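Probable GTP-binding protein EngB (PDB 2CXX) probably binds GTP as a GTPase of the EngB family and is predicted to be needed for normal cell division and septation. Local coordinates at residues Val34-Ile38 against Ile49-Gly53; Ala2-Gly8 against Ile83-Val89; Ser10-Lys14 against Val129-Asp133. All coordinates share one frame; numbering follows the deposited sequence.

Contact 1 (Val34-Ile38 against Ile49-Gly53); sequences VTRKI and IDMPG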
# COMPACT_ATOMS: atom_id res chain seq x y z
N VAL A 34 -7.75 -10.37 14.45
CA VAL A 34 -6.70 -10.38 13.44
C VAL A 34 -6.42 -8.93 13.04
O VAL A 34 -5.49 -8.65 12.27
CB VAL A 34 -7.12 -11.24 12.22
CG1 VAL A 34 -7.43 -10.39 11.01
CG2 VAL A 34 -6.04 -12.28 11.95
N THR A 35 -7.19 -7.99 13.61
CA THR A 35 -7.04 -6.56 13.31
C THR A 35 -5.61 -6.01 13.45
O THR A 35 -5.19 -5.09 12.74
CB THR A 35 -8.00 -5.71 14.22
OG1 THR A 35 -7.91 -4.34 13.83
CG2 THR A 35 -7.65 -5.84 15.70
N ARG A 36 -4.85 -6.56 14.38
CA ARG A 36 -3.51 -6.07 14.58
C ARG A 36 -2.44 -7.06 14.11
O ARG A 36 -1.27 -6.93 14.45
CB ARG A 36 -3.36 -5.72 16.07
CG ARG A 36 -4.21 -4.48 16.47
CD ARG A 36 -4.69 -4.50 17.95
NE ARG A 36 -3.72 -5.13 18.85
CZ ARG A 36 -3.65 -4.91 20.17
NH1 ARG A 36 -4.49 -4.05 20.75
NH2 ARG A 36 -2.74 -5.56 20.91
N LYS A 37 -2.85 -8.00 13.26
CA LYS A 37 -1.98 -9.07 12.78
C LYS A 37 -1.83 -9.17 11.25
O LYS A 37 -2.68 -8.76 10.46
CB LYS A 37 -2.46 -10.45 13.28
CG LYS A 37 -2.66 -10.62 14.79
CD LYS A 37 -1.32 -10.74 15.53
CE LYS A 37 -1.55 -10.68 17.02
NZ LYS A 37 -0.26 -10.40 17.76
N ILE A 38 -0.71 -9.76 10.87
CA ILE A 38 -0.37 -9.99 9.46
C ILE A 38 -1.09 -11.24 9.03
O ILE A 38 -1.11 -12.24 9.75
CB ILE A 38 1.16 -10.18 9.33
CG1 ILE A 38 1.84 -8.92 9.84
CG2 ILE A 38 1.57 -10.53 7.93
CD1 ILE A 38 3.38 -9.05 9.95
N ILE A 49 0.78 -11.38 1.36
CA ILE A 49 0.97 -11.25 2.81
C ILE A 49 0.50 -9.80 3.04
O ILE A 49 1.04 -8.84 2.53
CB ILE A 49 2.42 -11.52 3.24
CG1 ILE A 49 2.83 -12.92 2.77
CG2 ILE A 49 2.49 -11.44 4.77
CD1 ILE A 49 4.24 -13.30 3.08
N ASP A 50 -0.58 -9.69 3.80
CA ASP A 50 -1.24 -8.41 4.03
C ASP A 50 -0.95 -7.83 5.39
O ASP A 50 -1.32 -8.41 6.40
CB ASP A 50 -2.75 -8.63 3.87
CG ASP A 50 -3.52 -7.36 4.04
OD1 ASP A 50 -3.09 -6.34 3.46
OD2 ASP A 50 -4.55 -7.40 4.73
N MSE A 51 -0.32 -6.66 5.42
CA MSE A 51 0.03 -5.99 6.64
C MSE A 51 -1.15 -5.25 7.21
O MSE A 51 -2.00 -4.79 6.47
CB MSE A 51 1.13 -4.97 6.37
CG MSE A 51 2.34 -5.41 5.58
SE MSE A 51 3.29 -6.90 6.56
CE MSE A 51 3.85 -7.98 5.00
N PRO A 52 -1.28 -5.23 8.54
CA PRO A 52 -2.40 -4.48 9.11
C PRO A 52 -2.22 -2.99 8.70
O PRO A 52 -1.11 -2.51 8.53
CB PRO A 52 -2.25 -4.69 10.63
CG PRO A 52 -0.94 -5.34 10.82
CD PRO A 52 -0.53 -6.00 9.55
N GLY A 53 -3.32 -2.27 8.54
CA GLY A 53 -3.21 -0.86 8.15
C GLY A 53 -2.35 -0.02 9.10
O GLY A 53 -2.43 -0.20 10.35
O HOH W 1 -5.83 -4.04 10.13

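Contact 2 (Ala2-Gly8 against Ile83-Val89); sequences ATIIFAG and IDVAVLV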
# COMPACT_ATOMS: atom_id res chain seq x y z
N ALA A 2 4.95 -16.61 -6.53
CA ALA A 2 5.62 -15.37 -5.97
C ALA A 2 4.93 -14.86 -4.71
O ALA A 2 3.80 -15.23 -4.44
CB ALA A 2 5.61 -14.27 -7.01
N THR A 3 5.60 -14.01 -3.93
CA THR A 3 5.01 -13.48 -2.72
C THR A 3 4.87 -11.98 -2.93
O THR A 3 5.82 -11.34 -3.27
CB THR A 3 5.92 -13.70 -1.52
OG1 THR A 3 5.85 -15.08 -1.16
CG2 THR A 3 5.51 -12.81 -0.34
N ILE A 4 3.68 -11.45 -2.67
CA ILE A 4 3.37 -10.04 -2.87
C ILE A 4 2.88 -9.48 -1.53
O ILE A 4 1.98 -10.03 -0.90
CB ILE A 4 2.23 -9.91 -3.91
CG1 ILE A 4 2.66 -10.59 -5.22
CG2 ILE A 4 1.85 -8.45 -4.11
CD1 ILE A 4 1.74 -11.75 -5.61
N ILE A 5 3.51 -8.43 -1.03
CA ILE A 5 3.01 -7.86 0.22
C ILE A 5 2.15 -6.63 -0.13
O ILE A 5 2.33 -5.99 -1.18
CB ILE A 5 4.16 -7.42 1.19
CG1 ILE A 5 4.98 -6.25 0.63
CG2 ILE A 5 5.04 -8.63 1.51
CD1 ILE A 5 6.09 -5.69 1.63
N PHE A 6 1.11 -6.44 0.68
CA PHE A 6 0.22 -5.30 0.58
C PHE A 6 0.35 -4.54 1.89
O PHE A 6 0.42 -5.10 2.97
CB PHE A 6 -1.25 -5.68 0.36
CG PHE A 6 -1.59 -5.96 -1.08
CD1 PHE A 6 -1.13 -7.13 -1.73
CD2 PHE A 6 -2.34 -5.05 -1.78
CE1 PHE A 6 -1.43 -7.38 -3.08
CE2 PHE A 6 -2.64 -5.28 -3.14
CZ PHE A 6 -2.19 -6.43 -3.78
N ALA A 7 0.34 -3.22 1.78
CA ALA A 7 0.48 -2.39 2.93
C ALA A 7 -0.17 -1.03 2.64
O ALA A 7 -0.33 -0.63 1.50
CB ALA A 7 1.99 -2.22 3.24
N GLY A 8 -0.57 -0.34 3.68
CA GLY A 8 -1.15 1.00 3.46
C GLY A 8 -1.76 1.55 4.75
O GLY A 8 -1.92 0.83 5.73
N ILE A 83 10.37 -11.67 -0.76
CA ILE A 83 9.26 -10.84 -1.16
C ILE A 83 9.53 -10.38 -2.59
O ILE A 83 10.51 -9.66 -2.87
CB ILE A 83 9.09 -9.63 -0.22
CG1 ILE A 83 8.57 -10.11 1.15
CG2 ILE A 83 8.09 -8.64 -0.88
CD1 ILE A 83 8.77 -9.10 2.30
N ASP A 84 8.69 -10.78 -3.52
CA ASP A 84 8.94 -10.40 -4.91
C ASP A 84 8.52 -9.01 -5.34
O ASP A 84 9.14 -8.40 -6.23
CB ASP A 84 8.26 -11.41 -5.82
CG ASP A 84 8.79 -12.81 -5.61
OD1 ASP A 84 8.13 -13.58 -4.89
OD2 ASP A 84 9.91 -13.12 -6.14
N VAL A 85 7.41 -8.54 -4.78
CA VAL A 85 6.96 -7.19 -5.09
C VAL A 85 6.09 -6.71 -3.96
O VAL A 85 5.52 -7.50 -3.25
CB VAL A 85 6.18 -7.18 -6.46
CG1 VAL A 85 5.02 -8.09 -6.36
CG2 VAL A 85 5.77 -5.71 -6.84
N ALA A 86 6.01 -5.40 -3.76
CA ALA A 86 5.20 -4.80 -2.72
C ALA A 86 4.19 -3.87 -3.37
O ALA A 86 4.47 -3.18 -4.36
CB ALA A 86 6.10 -3.96 -1.68
N VAL A 87 2.96 -3.89 -2.87
CA VAL A 87 1.95 -2.94 -3.34
C VAL A 87 1.61 -2.04 -2.16
O VAL A 87 1.11 -2.50 -1.13
CB VAL A 87 0.67 -3.63 -3.75
CG1 VAL A 87 -0.40 -2.54 -4.25
CG2 VAL A 87 0.98 -4.58 -4.90
N LEU A 88 1.93 -0.75 -2.28
CA LEU A 88 1.56 0.19 -1.25
C LEU A 88 0.28 0.84 -1.75
O LEU A 88 0.27 1.49 -2.80
CB LEU A 88 2.67 1.27 -1.05
CG LEU A 88 2.28 2.53 -0.26
CD1 LEU A 88 1.86 2.24 1.17
CD2 LEU A 88 3.46 3.49 -0.25
N VAL A 89 -0.80 0.68 -0.99
CA VAL A 89 -2.09 1.29 -1.34
C VAL A 89 -2.17 2.64 -0.67
O VAL A 89 -1.93 2.72 0.50
CB VAL A 89 -3.21 0.44 -0.80
CG1 VAL A 89 -4.53 0.89 -1.39
CG2 VAL A 89 -2.95 -1.05 -1.15

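Contact 3 (Ser10-Lys14 against Val129-Asp133); sequences SNVGK and VNKLD. With GDP (guanosine-5'-diphosphate), chain D.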
# COMPACT_ATOMS: atom_id res chain seq x y z
N SER A 10 -4.59 2.74 7.32
CA SER A 10 -5.94 2.27 7.53
C SER A 10 -6.96 3.15 6.77
O SER A 10 -6.84 4.35 6.72
CB SER A 10 -6.27 2.30 9.05
OG SER A 10 -7.63 1.94 9.24
N ASN A 11 -7.95 2.49 6.21
CA ASN A 11 -9.07 3.08 5.49
C ASN A 11 -8.75 3.60 4.09
O ASN A 11 -9.56 4.36 3.52
CB ASN A 11 -9.74 4.17 6.34
CG ASN A 11 -11.28 4.09 6.27
OD1 ASN A 11 -11.90 3.07 6.68
ND2 ASN A 11 -11.90 5.13 5.71
N VAL A 12 -7.63 3.17 3.49
CA VAL A 12 -7.29 3.68 2.12
C VAL A 12 -7.97 2.81 1.08
O VAL A 12 -7.95 3.14 -0.11
CB VAL A 12 -5.73 3.69 1.83
CG1 VAL A 12 -4.99 4.68 2.81
CG2 VAL A 12 -5.12 2.26 1.98
N GLY A 13 -8.47 1.64 1.52
CA GLY A 13 -9.15 0.68 0.67
C GLY A 13 -8.34 -0.57 0.34
O GLY A 13 -8.55 -1.23 -0.65
N LYS A 14 -7.39 -0.90 1.19
CA LYS A 14 -6.55 -2.08 0.95
C LYS A 14 -7.32 -3.38 0.99
O LYS A 14 -7.17 -4.20 0.06
CB LYS A 14 -5.42 -2.06 1.96
CG LYS A 14 -4.50 -3.29 1.89
CD LYS A 14 -3.14 -3.00 2.64
CE LYS A 14 -3.30 -2.78 4.13
NZ LYS A 14 -3.91 -4.02 4.72
N VAL A 129 -2.87 3.94 -6.41
CA VAL A 129 -3.45 5.21 -6.01
C VAL A 129 -4.97 5.03 -6.07
O VAL A 129 -5.63 5.21 -7.09
CB VAL A 129 -2.94 6.33 -6.93
CG1 VAL A 129 -3.53 7.67 -6.43
CG2 VAL A 129 -1.35 6.36 -6.88
N ASN A 130 -5.53 4.69 -4.91
CA ASN A 130 -6.92 4.33 -4.82
C ASN A 130 -7.84 5.51 -4.62
O ASN A 130 -7.40 6.62 -4.29
CB ASN A 130 -7.09 3.30 -3.68
CG ASN A 130 -8.43 2.56 -3.76
OD1 ASN A 130 -8.91 2.27 -4.84
ND2 ASN A 130 -9.02 2.20 -2.61
N LYS A 131 -9.11 5.23 -4.85
CA LYS A 131 -10.22 6.20 -4.73
C LYS A 131 -10.17 7.20 -5.86
O LYS A 131 -10.51 8.38 -5.73
CB LYS A 131 -10.21 6.91 -3.38
CG LYS A 131 -10.17 5.89 -2.20
CD LYS A 131 -10.59 6.53 -0.88
CE LYS A 131 -10.52 5.55 0.35
NZ LYS A 131 -10.69 6.35 1.62
N LEU A 132 -9.78 6.69 -7.02
CA LEU A 132 -9.67 7.56 -8.17
C LEU A 132 -10.96 8.34 -8.47
O LEU A 132 -10.94 9.48 -9.00
CB LEU A 132 -9.29 6.71 -9.37
CG LEU A 132 -9.18 7.38 -10.72
CD1 LEU A 132 -8.25 8.59 -10.60
CD2 LEU A 132 -8.64 6.35 -11.73
N ASP A 133 -12.09 7.73 -8.12
CA ASP A 133 -13.39 8.33 -8.35
C ASP A 133 -13.61 9.63 -7.54
O ASP A 133 -14.52 10.40 -7.82
CB ASP A 133 -14.46 7.27 -8.03
CG ASP A 133 -14.31 6.69 -6.63
OD1 ASP A 133 -13.36 5.92 -6.40
OD2 ASP A 133 -15.17 7.00 -5.78
PB GDP D . -8.66 -0.64 4.58
O1B GDP D . -8.80 -0.18 5.99
O2B GDP D . -7.51 0.15 3.84
O3B GDP D . -8.77 -2.13 4.30
O3A GDP D . -9.95 -0.06 3.85
PA GDP D . -11.34 -0.60 3.30
O1A GDP D . -11.11 -1.50 2.14
O2A GDP D . -12.15 -1.32 4.44
O5' GDP D . -12.05 0.70 2.69
C5' GDP D . -12.19 1.70 3.65
C4' GDP D . -13.26 2.70 3.20
O4' GDP D . -12.90 3.27 1.86
C3' GDP D . -14.64 2.17 2.96
O3' GDP D . -15.84 2.80 3.41
C2' GDP D . -14.61 1.70 1.49
O2' GDP D . -15.99 1.71 0.95
C1' GDP D . -13.96 2.94 0.89
N9 GDP D . -13.29 2.71 -0.40
C8 GDP D . -12.38 1.69 -0.76
N7 GDP D . -12.00 1.84 -1.98
C5 GDP D . -12.62 2.95 -2.50
C6 GDP D . -12.60 3.62 -3.76
O6 GDP D . -11.95 3.23 -4.68
N1 GDP D . -13.38 4.76 -3.93
C2 GDP D . -14.15 5.24 -2.91
N2 GDP D . -14.90 6.37 -3.13
N3 GDP D . -14.18 4.64 -1.73
C4 GDP D . -13.44 3.50 -1.49

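Contact 1 (Val34-Ile38 against Ile49-Gly53)
I49 meets I38 methyl to methyl where the first switch loop of this P-loop GTPase runs beside the start of the second, the DxxG stretch D50-G53. Their CG2 atoms are 3.4 Å apart, tighter than usual for two carbons, the two side chains meeting at a slant. In I38, CG1 stands anti to the carbonyl carbon (chi1 -60°), which leaves the CG2 methyl facing I49 and gives the CG1-CD1 arm to M51 and P52. D50 takes part through its backbone: its O lies 3.6 Å from I38 CA in a CA-H...O contact. Its carboxylate turns to other partners, forming salt bridges with R27 and K14. The side chain of M51, a selenomethionine, lies beside that of I38 and points the same way, with SE 4.0 Å from I38 CD1. P52 directs its CB toward the loop and packs against the type I turn V34-K37, which is closed by K37 N bonding to V34 O. The P52 ring rests against backbone carbonyls, with CD 3.6 Å from K37 O, and also touches I38 CG1. No direct hydrogen bond joins the segments; at G53 a water bridges them, donating to T35 O at 2.9 Å and accepting a long, weak bond from G53 N.

Contact 2 (Ala2-Gly8 against Ile83-Val89)
T3 to G8 and V85 to V89 run side by side as parallel strands at the centre of the mixed sheet of the P-loop GTPase (G) domain, their axes 4.7 Å apart and 21° from parallel. Backbone bonds give the register: I5 N donates to V85 O and I5 O accepts from V87 N, and A7 repeats the pattern with V87 O and V89 N. The last of these, V89 N to A7 O, measures 2.9 Å. Before the second strand begins, D84 grips T3 twice. Its backbone N gives to T3 O, while its carboxylate OD1 takes T3 N on the anti lone pair at 2.7 Å.

Apolar contacts differ on the two faces. With I5, A7, A86 and L88 the sheet faces helix 110-120; here I5 CG1, placed between backbone N and carbonyl carbon (chi1 66°), presses on A86 CB at 3.4 Å, a tight approach, and I5 CG2 meets I83 CD1. On the face of I4, F6, V85, V87 and V89, I4 CG1 lies alongside V85 CG1 at 3.6 Å. V87 supplies a CH-pi contact over one face of the F6 ring, its CB 3.9 Å from the centroid and 15° off the normal. The same ring reaches L17 and L21 of helix 14-22, while V89 CG2 approaches its edge, 4.1 Å from F6 CD2.

Contact 3 (Ser10-Lys14 against Val129-Asp133)
N130 and K131 both reach across to the P-loop (Walker A) backbone, N130 with its amide and K131 with its amine, bringing the NKxD guanine-recognition motif against the phosphate-binding loop. V12 O lies almost in the plane of the N130 amide, and ND2 donates to it at 2.9 Å in a nearly straight bond (172°), while OD1 is taken by A165 N. K131 extends as a straight chain beyond CG, passing over one face of the guanine, with CG 3.7 Å from GDP C6. Its NZ thus arrives at N11 O, 3.0 Å away and almost end-on to the carbonyl (C=O...N 161°), and also forms a salt bridge with D91 of strand 85-91. With K131 replaced by an alanine, N11 O and D91 would probably lose this partner and one face of the base its aliphatic cover. D133 meets the base at its edge, OD1 taking GDP N1 at 2.7 Å and OD2 taking GDP N2. At the other end of the nucleotide, G13 N and K14 N both donate to GDP O2B. G13 sits at the N-cap of helix 14-22, and V12 packs on V89 and D91 of strand 85-91, which lies between strands 3-8 and 125-130 in the sheet.

The three contacts share one sheet. Contact 2 forms its centre; strand 46-50 of contact 1 flanks strand 3-8, with I49 N 2.9 Å from I4 O and M51 N 3.0 Å from F6 O, both probable hydrogen bonds. Strand 125-130 of contact 3 borders strand 85-91. Contact 3 binds GDP directly, while the nearest side-chain atoms of D50 (contact 1) and V89 (contact 2) lie about 7 Å and about 6 Å from it. K14 ties contacts 1 and 3: NZ makes a salt bridge to D50 OD1 at 2.8 Å and a probable hydrogen bond to M51 O at 2.7 Å. Between contacts 2 and 3, V12 CG2 lies 3.5 Å from V89 O.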